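Local coordinates for protein Cry37AA1 (Bacillus thuringiensis, PDB 4RHZ) that probably acts as the smaller, calcium-binding C2-fold partner of an aerolysin-type protein in a binary insecticidal toxin, at residues Ala6-Asn11 / Ile119-Thr124. Residues are numbered along the deposited sequence; the frame is centred on the assembly and turned at random. Where two conformers were deposited one is given.
Sequences ATFTIN and IKYSLT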
loop_
_atom_site.group_PDB
_atom_site.type_symbol
_atom_site.label_atom_id
_atom_site.label_comp_id
_atom_site.label_asym_id
_atom_site.label_seq_id
_atom_site.Cartn_x
_atom_site.Cartn_y
_atom_site.Cartn_z
ATOM N N ALA B 6 13.238 -20.632 -5.592
ATOM C CA ALA B 6 12.197 -19.880 -4.917
ATOM C C ALA B 6 12.792 -19.264 -3.653
ATOM O O ALA B 6 13.404 -19.968 -2.847
ATOM C CB ALA B 6 10.992 -20.748 -4.592
ATOM N N THR B 7 12.588 -17.948 -3.500
ATOM C CA THR B 7 13.196 -17.167 -2.410
ATOM C C THR B 7 12.068 -16.602 -1.562
ATOM O O THR B 7 11.209 -15.915 -2.046
ATOM C CB THR B 7 14.146 -16.020 -2.969
ATOM O OG1 THR B 7 15.201 -16.600 -3.776
ATOM C CG2 THR B 7 14.796 -15.115 -1.794
ATOM N N PHE B 8 12.064 -16.989 -0.294
ATOM C CA PHE B 8 11.032 -16.737 0.636
ATOM C C PHE B 8 11.564 -15.700 1.570
ATOM O O PHE B 8 12.687 -15.844 2.073
ATOM C CB PHE B 8 10.717 -18.054 1.423
ATOM C CG PHE B 8 10.201 -19.153 0.517
ATOM C CD1 PHE B 8 11.066 -20.135 0.011
ATOM C CD2 PHE B 8 8.889 -19.132 0.066
ATOM C CE1 PHE B 8 10.619 -21.084 -0.870
ATOM C CE2 PHE B 8 8.411 -20.092 -0.826
ATOM C CZ PHE B 8 9.272 -21.077 -1.286
ATOM N N THR B 9 10.763 -14.662 1.841
ATOM C CA THR B 9 11.212 -13.687 2.854
ATOM C C THR B 9 10.181 -13.643 3.909
ATOM O O THR B 9 9.081 -13.250 3.642
ATOM C CB THR B 9 11.359 -12.277 2.257
ATOM O OG1 THR B 9 12.257 -12.367 1.164
ATOM C CG2 THR B 9 11.918 -11.306 3.295
ATOM N N ILE B 10 10.552 -14.007 5.111
ATOM C CA ILE B 10 9.616 -14.171 6.122
ATOM C C ILE B 10 9.877 -13.141 7.210
ATOM O O ILE B 10 11.045 -12.972 7.625
ATOM C CB ILE B 10 9.831 -15.570 6.760
ATOM C CG1 ILE B 10 9.766 -16.693 5.676
ATOM C CG2 ILE B 10 8.914 -15.757 7.909
ATOM C CD1 ILE B 10 10.010 -18.081 6.232
ATOM N N ASN B 11 8.794 -12.498 7.710
ATOM C CA ASN B 11 8.899 -11.555 8.801
ATOM C C ASN B 11 8.048 -11.932 9.947
ATOM O O ASN B 11 6.881 -12.284 9.746
ATOM C CB ASN B 11 8.498 -10.181 8.297
ATOM C CG ASN B 11 9.642 -9.499 7.618
ATOM O OD1 ASN B 11 10.540 -9.051 8.291
ATOM N ND2 ASN B 11 9.663 -9.476 6.292
ATOM N N ILE B 119 4.825 -13.636 4.642
ATOM C CA ILE B 119 5.730 -14.347 3.790
ATOM C C ILE B 119 5.584 -13.815 2.414
ATOM O O ILE B 119 4.480 -13.691 1.889
ATOM C CB ILE B 119 5.395 -15.903 3.726
ATOM C CG1 ILE B 119 5.645 -16.588 5.049
ATOM C CG2 ILE B 119 6.364 -16.661 2.806
ATOM C CD1 ILE B 119 4.481 -16.805 5.781
ATOM N N LYS B 120 6.706 -13.560 1.779
ATOM C CA LYS B 120 6.743 -13.035 0.434
ATOM C C LYS B 120 7.591 -14.007 -0.321
ATOM O O LYS B 120 8.481 -14.560 0.290
ATOM C CB LYS B 120 7.528 -11.735 0.555
ATOM C CG LYS B 120 8.066 -11.203 -0.687
ATOM C CD LYS B 120 9.098 -10.096 -0.393
ATOM C CE LYS B 120 9.518 -9.458 -1.714
ATOM N NZ LYS B 120 10.682 -8.535 -1.503
ATOM N N TYR B 121 7.339 -14.251 -1.612
ATOM C CA TYR B 121 8.194 -15.172 -2.323
ATOM C C TYR B 121 8.348 -14.730 -3.734
ATOM O O TYR B 121 7.469 -14.059 -4.221
ATOM C CB TYR B 121 7.642 -16.624 -2.285
ATOM C CG TYR B 121 6.400 -16.930 -3.109
ATOM C CD1 TYR B 121 6.499 -17.646 -4.300
ATOM C CD2 TYR B 121 5.126 -16.541 -2.673
ATOM C CE1 TYR B 121 5.364 -17.962 -5.062
ATOM C CE2 TYR B 121 3.959 -16.910 -3.408
ATOM C CZ TYR B 121 4.097 -17.615 -4.596
ATOM O OH TYR B 121 2.956 -17.921 -5.343
ATOM N N SER B 122 9.445 -15.144 -4.380
ATOM C CA SER B 122 9.669 -14.876 -5.795
ATOM C C SER B 122 10.396 -16.053 -6.427
ATOM O O SER B 122 11.043 -16.846 -5.729
ATOM C CB SER B 122 10.523 -13.594 -5.998
ATOM O OG SER B 122 11.775 -13.691 -5.336
ATOM N N LEU B 123 10.331 -16.131 -7.748
ATOM C CA LEU B 123 10.882 -17.273 -8.534
ATOM C C LEU B 123 11.717 -16.825 -9.726
ATOM O O LEU B 123 11.303 -15.880 -10.425
ATOM C CB LEU B 123 9.714 -18.047 -9.170
ATOM C CG LEU B 123 8.619 -18.342 -8.153
ATOM C CD1 LEU B 123 7.327 -18.704 -8.837
ATOM C CD2 LEU B 123 9.131 -19.452 -7.239
ATOM N N THR B 124 12.813 -17.556 -9.974
ATOM C CA THR B 124 13.626 -17.445 -11.196
ATOM C C THR B 124 14.019 -18.845 -11.621
ATOM O O THR B 124 14.292 -19.672 -10.766
ATOM C CB THR B 124 14.971 -16.654 -11.003
ATOM O OG1 THR B 124 15.705 -17.150 -9.862
ATOM C CG2 THR B 124 14.703 -15.169 -10.871
HETATM O O HOH W 1 11.290 -13.308 -1.036
#
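Thr7 and Thr9 pair antiparallel with Ser122 and Lys120, the axes of segments 6-11 and 119-124 approaching to 4.6 Å at an angle of 165°. The segments belong to the first and last strands of the chain, the two inner ones of a four-stranded sheet in the C2-fold beta sandwich. Each threonine exchanges two backbone hydrogen bonds with its partner; Thr9 N to Lys120 O, 2.8 Å, is nearly straight at 168°. Phe8-Tyr121, a non-hydrogen-bonded pair, lies between them, and Ala6-Leu123 and Ile10-Ile119 flank them. Successive residues of each extended strand point to alternate faces.

The apolar side chains turn into the sandwich, where Phe8 and Ile119 meet Phe75 of the opposing sheet. With CG anti to its carbonyl carbon (chi1 -63°), Phe8 brings ring atom CD2 within 3.7 Å of Tyr121 CB, while Ile119 CG2 lies at the ring edge. Tyr121 OH bonds to the backbone oxygen of Ser100, which supplies the hydroxyl of this buried tyrosine with a partner. Ile10 and Ile119 run side by side through their CG1 atoms, and beta-branched residues suit such extended backbone. Ala6 is small enough for Leu123 to lean over it, CD2 to CB 3.5 Å.

The other face is more open and carries polar residues. Thr7 OG1 bonds to Thr59 on the adjacent strand 55-62. Lys120 extends its methylenes alongside Thr9, CD lying 4.1 Å from Thr9 CB, and packs against Glu48 of the Cry23AA1 chain. Thr9 OG1, set beside its own backbone N, hydrogen-bonds a water at 2.6 Å; that water donates to Thr7 O at 2.8 Å and, weakly, to Lys120 O at 3.3 Å.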